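Local coordinates for protein alpha-L-rhamnosidase (Aspergillus terreus, PDB 6GSZ) that probably hydrolyses terminal non-reducing alpha-L-rhamnose residues from alpha-L-rhamnosides, as a calcium-binding, N-glycosylated glycosidase, at residues D497-S500 / E501-H505; F490-A493 / W494-A498; K545-L548 / E549-G553. All coordinates share one frame; numbering follows the deposited sequence.

Interaction 1 of 3, residues D497-S500 / E501-H505; sequences DARS and EQLNH. With NAG (2-acetamido-2-deoxy-beta-D-glucopyranose), chain B.
Arg499 makes a hydrogen bond to the side chain of Gln502 at the C-terminal end of helix 488-503. Its NH1 lies 2.9 Å from Gln502 OE1, with an N-H...O angle of 156°. The oxygen sits near the guanidinium plane, at the edge of the group. The donor, however, stands well above the amide carbonyl plane, and the two flat groups are turned 64° apart. The Arg499 chain bends at chi2 (55°), which turns the guanidinium forward along the helix, over Gln502 and Leu503. NH1 also forms a salt bridge with Asp557. Gln502 NE2 is hydrogen-bonded to the backbone oxygens of Tyr507 and Gly554, so both ends of this amide are held.

The apolar part belongs to Leu503. Its CD2 lies over one face of the guanidinium, offset toward the rim, 3.7 Å from Arg499 CZ. Leu503 CD1 lies 3.8 Å from Arg499 NE, where the two chains cross at a slant.

Backbone bonds of the i to i+4 kind continue to the helix end. Glu501 N to Asp497 O and Gln502 N to Ala498 O are both 2.9 Å. The bond from Asn504 N to Ser500 O is weak at 3.4 Å, where the helix gives way to loop.

Asn504 carries the N-linked glycan: its ND2 is joined covalently to NAG C1 (1.5 Å). Gln179 NE2 is hydrogen-bonded to this sugar.

Asp497 pairs with Arg181, and Glu501 OE2 is hydrogen-bonded to Ser177 OG and to Asn515 N. Gln502 packs on Asp557 and Trp558 of helix 545-562, while Asn504 and Ser500 touch Tyr180 in a loop.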
loop_
_atom_site.group_PDB
_atom_site.type_symbol
_atom_site.label_atom_id
_atom_site.label_comp_id
_atom_site.label_asym_id
_atom_site.label_seq_id
_atom_site.Cartn_x
_atom_site.Cartn_y
_atom_site.Cartn_z
ATOM N N ASP A 497 5.242 -4.319 -12.245
ATOM C CA ASP A 497 4.088 -4.932 -12.940
ATOM C C ASP A 497 3.445 -3.913 -13.868
ATOM O O ASP A 497 3.064 -4.234 -15.010
ATOM C CB ASP A 497 3.102 -5.545 -11.952
ATOM C CG ASP A 497 3.647 -6.802 -11.282
ATOM O OD1 ASP A 497 4.726 -7.306 -11.721
ATOM O OD2 ASP A 497 2.959 -7.269 -10.322
ATOM N N ALA A 498 3.367 -2.641 -13.413
ATOM C CA ALA A 498 2.761 -1.619 -14.257
ATOM C C ALA A 498 3.539 -1.561 -15.591
ATOM O O ALA A 498 2.955 -1.456 -16.673
ATOM C CB ALA A 498 2.759 -0.280 -13.552
ATOM N N ARG A 499 4.887 -1.563 -15.506
ATOM C CA ARG A 499 5.748 -1.490 -16.663
ATOM C C ARG A 499 5.513 -2.714 -17.575
ATOM O O ARG A 499 5.386 -2.562 -18.789
ATOM C CB ARG A 499 7.210 -1.355 -16.221
ATOM C CG ARG A 499 8.218 -1.362 -17.352
ATOM C CD ARG A 499 7.917 -0.290 -18.385
ATOM N NE ARG A 499 9.049 -0.096 -19.264
ATOM C CZ ARG A 499 9.010 0.551 -20.443
ATOM N NH1 ARG A 499 7.850 1.058 -20.863
ATOM N NH2 ARG A 499 10.140 0.688 -21.132
ATOM N N SER A 500 5.533 -3.926 -17.003
ATOM C CA SER A 500 5.315 -5.129 -17.800
ATOM C C SER A 500 3.965 -5.082 -18.540
ATOM O O SER A 500 3.909 -5.419 -19.767
ATOM C CB SER A 500 5.361 -6.366 -16.911
ATOM O OG SER A 500 6.654 -6.578 -16.350
ATOM N N GLU A 501 2.923 -4.638 -17.831
ATOM C CA GLU A 501 1.609 -4.570 -18.398
ATOM C C GLU A 501 1.582 -3.566 -19.554
ATOM O O GLU A 501 0.996 -3.802 -20.626
ATOM C CB GLU A 501 0.568 -4.253 -17.328
ATOM C CG GLU A 501 0.400 -5.337 -16.268
ATOM C CD GLU A 501 -0.450 -6.546 -16.562
ATOM O OE1 GLU A 501 -0.680 -6.811 -17.747
ATOM O OE2 GLU A 501 -0.875 -7.136 -15.543
ATOM N N GLN A 502 2.185 -2.374 -19.328
ATOM C CA GLN A 502 2.279 -1.331 -20.338
ATOM C C GLN A 502 2.964 -1.839 -21.607
ATOM O O GLN A 502 2.547 -1.460 -22.738
ATOM C CB GLN A 502 3.038 -0.164 -19.711
ATOM C CG GLN A 502 3.289 0.975 -20.701
ATOM C CD GLN A 502 4.353 1.923 -20.206
ATOM O OE1 GLN A 502 5.296 1.510 -19.517
ATOM N NE2 GLN A 502 4.189 3.191 -20.567
ATOM N N LEU A 503 4.036 -2.622 -21.453
ATOM C CA LEU A 503 4.784 -3.062 -22.634
ATOM C C LEU A 503 3.942 -4.009 -23.508
ATOM O O LEU A 503 4.292 -4.173 -24.685
ATOM C CB LEU A 503 6.099 -3.710 -22.216
ATOM C CG LEU A 503 7.153 -2.692 -21.772
ATOM C CD1 LEU A 503 8.284 -3.395 -21.019
ATOM C CD2 LEU A 503 7.673 -1.869 -22.961
ATOM N N ASN A 504 2.895 -4.618 -22.959
ATOM C CA ASN A 504 1.972 -5.409 -23.778
ATOM C C ASN A 504 0.660 -4.692 -24.067
ATOM O O ASN A 504 -0.324 -5.318 -24.470
ATOM C CB ASN A 504 1.675 -6.743 -23.120
ATOM C CG ASN A 504 1.069 -7.734 -24.093
ATOM O OD1 ASN A 504 1.464 -7.787 -25.275
ATOM N ND2 ASN A 504 0.108 -8.491 -23.602
ATOM N N HIS A 505 0.647 -3.370 -23.963
ATOM C CA HIS A 505 -0.539 -2.536 -24.155
ATOM C C HIS A 505 -0.206 -1.296 -24.999
ATOM O O HIS A 505 -0.775 -0.218 -24.787
ATOM C CB HIS A 505 -1.087 -2.181 -22.762
ATOM C CG HIS A 505 -2.512 -1.805 -22.683
ATOM N ND1 HIS A 505 -2.964 -0.508 -22.582
ATOM C CD2 HIS A 505 -3.596 -2.579 -22.509
ATOM C CE1 HIS A 505 -4.286 -0.511 -22.493
ATOM N NE2 HIS A 505 -4.688 -1.754 -22.425
HETATM C C1 NAG B . -0.562 -9.488 -24.423
HETATM C C2 NAG B . -0.813 -10.764 -23.603
HETATM C C3 NAG B . -1.647 -11.747 -24.388
HETATM C C4 NAG B . -2.938 -11.128 -24.867
HETATM C C5 NAG B . -2.601 -9.857 -25.646
HETATM C C6 NAG B . -3.875 -9.111 -26.016
HETATM C C7 NAG B . 0.712 -11.683 -21.903
HETATM C C8 NAG B . 2.067 -12.309 -21.685
HETATM N N2 NAG B . 0.413 -11.391 -23.196
HETATM O O3 NAG B . -1.933 -12.864 -23.556
HETATM O O4 NAG B . -3.556 -12.091 -25.714
HETATM O O5 NAG B . -1.847 -8.988 -24.782
HETATM O O6 NAG B . -4.724 -8.934 -24.834
HETATM O O7 NAG B . -0.065 -11.427 -20.971
#

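Interaction 2 of 3, residues F490-A493 / W494-A498; sequences FLRA and WLKDA
Leu491 and Trp494 meet along one side of helix 488-503, in the six-hairpin glycosidase domain of the enzyme. This is a regular alpha-helical segment of about two and a half turns, largely buried. The apolar contact is loose: Leu491 CD2 stands 4.4 Å from Trp494 CE3 and approaches the indole obliquely. Trp494 holds its CG opposite the backbone N (chi1 -175°), which carries the ring out from the helix. There NE1 bonds to Ile513 O, and the ring packs on Pro458 and on Thr471 and Ile474 of helix 471-484. Leu491 and Leu495 both pack on helix 530-542.

Four backbone bonds link the turns. Leu495 N reaches Leu491 O at 2.9 Å, and the bond from Trp494 N to Phe490 O is longer at 3.2 Å. Lys496 N to Arg492 O and Asp497 N to Ala493 O complete the set.

The charged side is formed by Arg492 and Lys496. Arg492 NE and Lys496 NZ come within 4.4 Å although both groups are positive. Acidic partners probably offset this: Arg492 pairs with Glu550 and Glu10, and Lys496 NZ with Asp305. Both basic chains run out extended.

Chi1 of Lys496 (-72°) sets its CG beside its own backbone N and brings the methylenes back over the preceding turn. Lys496 CG thus rests 3.3 Å from Arg492 O, the same carbonyl oxygen that accepts the Lys496 N-H.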
loop_
_atom_site.group_PDB
_atom_site.type_symbol
_atom_site.label_atom_id
_atom_site.label_comp_id
_atom_site.label_asym_id
_atom_site.label_seq_id
_atom_site.Cartn_x
_atom_site.Cartn_y
_atom_site.Cartn_z
ATOM N N PHE A 490 6.853 -1.868 -1.440
ATOM C CA PHE A 490 5.511 -2.207 -1.917
ATOM C C PHE A 490 5.275 -1.611 -3.300
ATOM O O PHE A 490 4.806 -2.268 -4.214
ATOM C CB PHE A 490 4.511 -1.720 -0.881
ATOM C CG PHE A 490 3.057 -1.897 -1.189
ATOM C CD1 PHE A 490 2.404 -1.045 -2.045
ATOM C CD2 PHE A 490 2.328 -2.943 -0.643
ATOM C CE1 PHE A 490 1.046 -1.156 -2.308
ATOM C CE2 PHE A 490 0.970 -3.032 -0.889
ATOM C CZ PHE A 490 0.327 -2.175 -1.744
ATOM N N LEU A 491 5.560 -0.318 -3.452
ATOM C CA LEU A 491 5.301 0.358 -4.735
ATOM C C LEU A 491 6.371 0.015 -5.765
ATOM O O LEU A 491 6.057 -0.005 -6.959
ATOM C CB LEU A 491 5.162 1.861 -4.526
ATOM C CG LEU A 491 3.897 2.281 -3.787
ATOM C CD1 LEU A 491 3.965 3.752 -3.455
ATOM C CD2 LEU A 491 2.627 1.946 -4.577
ATOM N N ARG A 492 7.590 -0.338 -5.314
ATOM C CA ARG A 492 8.569 -0.788 -6.270
ATOM C C ARG A 492 8.041 -1.997 -7.076
ATOM O O ARG A 492 8.189 -2.076 -8.313
ATOM C CB ARG A 492 9.887 -1.147 -5.590
ATOM C CG ARG A 492 11.035 -1.413 -6.549
ATOM C CD ARG A 492 12.326 -1.831 -5.872
ATOM N NE ARG A 492 13.421 -1.717 -6.832
ATOM C CZ ARG A 492 14.707 -1.735 -6.470
ATOM N NH1 ARG A 492 15.034 -2.108 -5.224
ATOM N NH2 ARG A 492 15.654 -1.331 -7.333
ATOM N N ALA A 493 7.501 -2.967 -6.327
ATOM C CA ALA A 493 6.969 -4.195 -6.922
ATOM C C ALA A 493 5.790 -3.877 -7.858
ATOM O O ALA A 493 5.721 -4.377 -9.015
ATOM C CB ALA A 493 6.605 -5.168 -5.817
ATOM N N TRP A 494 4.864 -3.061 -7.363
ATOM C CA TRP A 494 3.686 -2.713 -8.151
ATOM C C TRP A 494 4.079 -2.073 -9.483
ATOM O O TRP A 494 3.513 -2.342 -10.551
ATOM C CB TRP A 494 2.722 -1.871 -7.332
ATOM C CG TRP A 494 1.439 -1.578 -8.021
ATOM C CD1 TRP A 494 0.412 -2.453 -8.233
ATOM C CD2 TRP A 494 1.023 -0.351 -8.620
ATOM N NE1 TRP A 494 -0.611 -1.824 -8.903
ATOM C CE2 TRP A 494 -0.256 -0.537 -9.189
ATOM C CE3 TRP A 494 1.631 0.907 -8.767
ATOM C CZ2 TRP A 494 -0.956 0.464 -9.865
ATOM C CZ3 TRP A 494 0.954 1.889 -9.449
ATOM C CH2 TRP A 494 -0.311 1.674 -10.004
ATOM N N LEU A 495 5.050 -1.134 -9.413
ATOM C CA LEU A 495 5.467 -0.418 -10.591
ATOM C C LEU A 495 6.230 -1.287 -11.601
ATOM O O LEU A 495 6.169 -0.993 -12.809
ATOM C CB LEU A 495 6.260 0.835 -10.210
ATOM C CG LEU A 495 5.399 1.975 -9.631
ATOM C CD1 LEU A 495 6.269 2.983 -8.911
ATOM C CD2 LEU A 495 4.592 2.642 -10.735
ATOM N N LYS A 496 6.894 -2.364 -11.124
ATOM C CA LYS A 496 7.445 -3.339 -12.069
ATOM C C LYS A 496 6.331 -3.977 -12.924
ATOM O O LYS A 496 6.452 -4.128 -14.136
ATOM C CB LYS A 496 8.205 -4.442 -11.306
ATOM C CG LYS A 496 9.514 -3.948 -10.720
ATOM C CD LYS A 496 10.213 -5.032 -9.917
ATOM C CE LYS A 496 11.560 -4.561 -9.437
ATOM N NZ LYS A 496 12.186 -5.573 -8.552
ATOM N N ASP A 497 5.242 -4.319 -12.245
ATOM C CA ASP A 497 4.088 -4.932 -12.940
ATOM C C ASP A 497 3.445 -3.913 -13.868
ATOM O O ASP A 497 3.064 -4.234 -15.010
ATOM C CB ASP A 497 3.102 -5.545 -11.952
ATOM C CG ASP A 497 3.647 -6.802 -11.282
ATOM O OD1 ASP A 497 4.726 -7.306 -11.721
ATOM O OD2 ASP A 497 2.959 -7.269 -10.322
ATOM N N ALA A 498 3.367 -2.641 -13.413
ATOM C CA ALA A 498 2.761 -1.619 -14.257
ATOM C C ALA A 498 3.539 -1.561 -15.591
ATOM O O ALA A 498 2.955 -1.456 -16.673
ATOM C CB ALA A 498 2.759 -0.280 -13.552
#

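Interaction 3 of 3, residues K545-L548 / E549-G553; sequences KVML and EEQYG
Gln551 N reaches two carbonyl oxygens of the preceding turn. The main bond runs to Met547 O at 3.0 Å (N-H...O angle 142°). A second, weak one runs to Leu548 O at 3.2 Å. Two further backbone bonds tie the first turns of helix 545-562: Glu549 N to Lys545 O and Glu550 N to Val546 O, each 3.0 Å. At the start of the helix, Met547 N is held by Asp544 OD1.

Among the side chains, Met547 is modelled in two conformers, so its contacts are uncertain. In the conformer described, Met547 and Gln551 lie side by side and point the same way. The first torsion of Gln551 (-68°) keeps its chain beside its backbone N, and Gln551 CG passes 3.3 Å from Met547 O. Glu550 CG also comes within 3.3 Å of Met547 O. Its chi1 of 86° puts CG between the backbone N and the carbonyl carbon, folding the chain over the previous turn.

Tyr552 OH bonds to Ser617, while Leu548 and Tyr552 pack against helix 598-619.

Backbone bonds and methylene contacts stay within the helix, while the carboxylates of Glu550 and Glu549 pair with bases outside it, Arg492 on helix 488-503 and Lys622 in a loop.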
loop_
_atom_site.group_PDB
_atom_site.type_symbol
_atom_site.label_atom_id
_atom_site.label_comp_id
_atom_site.label_asym_id
_atom_site.label_seq_id
_atom_site.Cartn_x
_atom_site.Cartn_y
_atom_site.Cartn_z
ATOM N N LYS A 545 17.642 6.852 -6.574
ATOM C CA LYS A 545 17.944 7.125 -7.979
ATOM C C LYS A 545 17.870 5.844 -8.829
ATOM O O LYS A 545 17.596 5.916 -10.011
ATOM C CB LYS A 545 19.306 7.839 -8.109
ATOM C CG LYS A 545 19.272 9.287 -7.636
ATOM C CD LYS A 545 20.264 10.255 -8.292
ATOM C CE LYS A 545 20.454 11.473 -7.418
ATOM N NZ LYS A 545 21.013 11.101 -6.097
ATOM N N VAL A 546 18.210 4.691 -8.240
ATOM C CA VAL A 546 18.161 3.413 -8.964
ATOM C C VAL A 546 16.714 3.069 -9.343
ATOM O O VAL A 546 16.437 2.683 -10.486
ATOM C CB VAL A 546 18.850 2.280 -8.179
ATOM C CG1 VAL A 546 18.632 0.922 -8.854
ATOM C CG2 VAL A 546 20.320 2.587 -8.024
ATOM N N MET A 547 15.815 3.220 -8.372
ATOM C CA MET A 547 14.435 2.956 -8.631
ATOM C C MET A 547 13.847 3.973 -9.635
ATOM O O MET A 547 13.037 3.630 -10.502
ATOM C CB MET A 547 13.682 2.901 -7.303
ATOM C CG MET A 547 12.268 2.555 -7.449
ATOM S SD MET A 547 11.522 1.972 -5.896
ATOM C CE MET A 547 11.767 3.380 -4.821
ATOM N N LEU A 548 14.291 5.233 -9.538
ATOM C CA LEU A 548 13.813 6.233 -10.521
ATOM C C LEU A 548 14.247 5.841 -11.938
ATOM O O LEU A 548 13.460 5.881 -12.888
ATOM C CB LEU A 548 14.329 7.620 -10.148
ATOM C CG LEU A 548 13.794 8.756 -11.015
ATOM C CD1 LEU A 548 12.304 8.895 -10.893
ATOM C CD2 LEU A 548 14.469 10.077 -10.637
ATOM N N GLU A 549 15.502 5.390 -12.076
ATOM C CA GLU A 549 15.983 4.925 -13.378
ATOM C C GLU A 549 15.178 3.702 -13.868
ATOM O O GLU A 549 14.828 3.678 -15.052
ATOM C CB GLU A 549 17.465 4.572 -13.325
ATOM C CG GLU A 549 18.055 4.176 -14.653
ATOM C CD GLU A 549 18.222 5.308 -15.641
ATOM O OE1 GLU A 549 18.704 6.382 -15.220
ATOM O OE2 GLU A 549 17.888 5.098 -16.838
ATOM N N GLU A 550 14.869 2.729 -12.992
ATOM C CA GLU A 550 14.103 1.557 -13.493
ATOM C C GLU A 550 12.691 1.956 -13.915
ATOM O O GLU A 550 12.107 1.289 -14.798
ATOM C CB GLU A 550 14.183 0.426 -12.479
ATOM C CG GLU A 550 13.187 0.429 -11.373
ATOM C CD GLU A 550 13.529 -0.486 -10.202
ATOM O OE1 GLU A 550 14.759 -0.753 -10.004
ATOM O OE2 GLU A 550 12.585 -0.872 -9.466
ATOM N N GLN A 551 12.145 3.011 -13.309
ATOM C CA GLN A 551 10.786 3.487 -13.586
ATOM C C GLN A 551 10.736 4.487 -14.758
ATOM O O GLN A 551 9.650 4.884 -15.203
ATOM C CB GLN A 551 10.163 4.028 -12.304
ATOM C CG GLN A 551 9.918 2.910 -11.303
ATOM C CD GLN A 551 9.719 3.348 -9.874
ATOM O OE1 GLN A 551 9.542 4.535 -9.587
ATOM N NE2 GLN A 551 9.718 2.390 -8.952
ATOM N N TYR A 552 11.907 4.918 -15.232
ATOM C CA TYR A 552 11.969 5.922 -16.252
ATOM C C TYR A 552 11.353 5.493 -17.574
ATOM O O TYR A 552 10.582 6.278 -18.179
ATOM C CB TYR A 552 13.408 6.384 -16.490
ATOM C CG TYR A 552 13.515 7.542 -17.442
ATOM C CD1 TYR A 552 13.125 8.811 -17.057
ATOM C CD2 TYR A 552 13.966 7.376 -18.738
ATOM C CE1 TYR A 552 13.270 9.901 -17.895
ATOM C CE2 TYR A 552 14.095 8.459 -19.607
ATOM C CZ TYR A 552 13.718 9.719 -19.193
ATOM O OH TYR A 552 13.862 10.804 -20.025
ATOM N N GLY A 553 11.642 4.252 -17.989
ATOM C CA GLY A 553 11.161 3.837 -19.310
ATOM C C GLY A 553 9.640 3.836 -19.406
ATOM O O GLY A 553 9.058 4.277 -20.405
#

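Overall arrangement
Interactions 1 and 2 follow one another on helix 488-503 and share Asp497 and Ala498. Interaction 3 lies on helix 545-562, alongside both. Interaction 2 is the buried one, its centre about 11 Å from that of the chain. Interactions 1 and 3 are partly buried, their centres about 20 and 19 Å from it. Their chemistry differs accordingly. Interaction 2 combines leucine and tryptophan packing with basic chains paired with acidic partners. Interaction 1 joins a polar arginine-glutamine pair to a glycosylated helix end. Interaction 3 carries two glutamates whose partners lie outside it. The Arg492-Glu550 salt bridge, with Leu495 against Gln551, joins 2 to 3. Arg499 and Gly553 bring 1 and 3 together by packing.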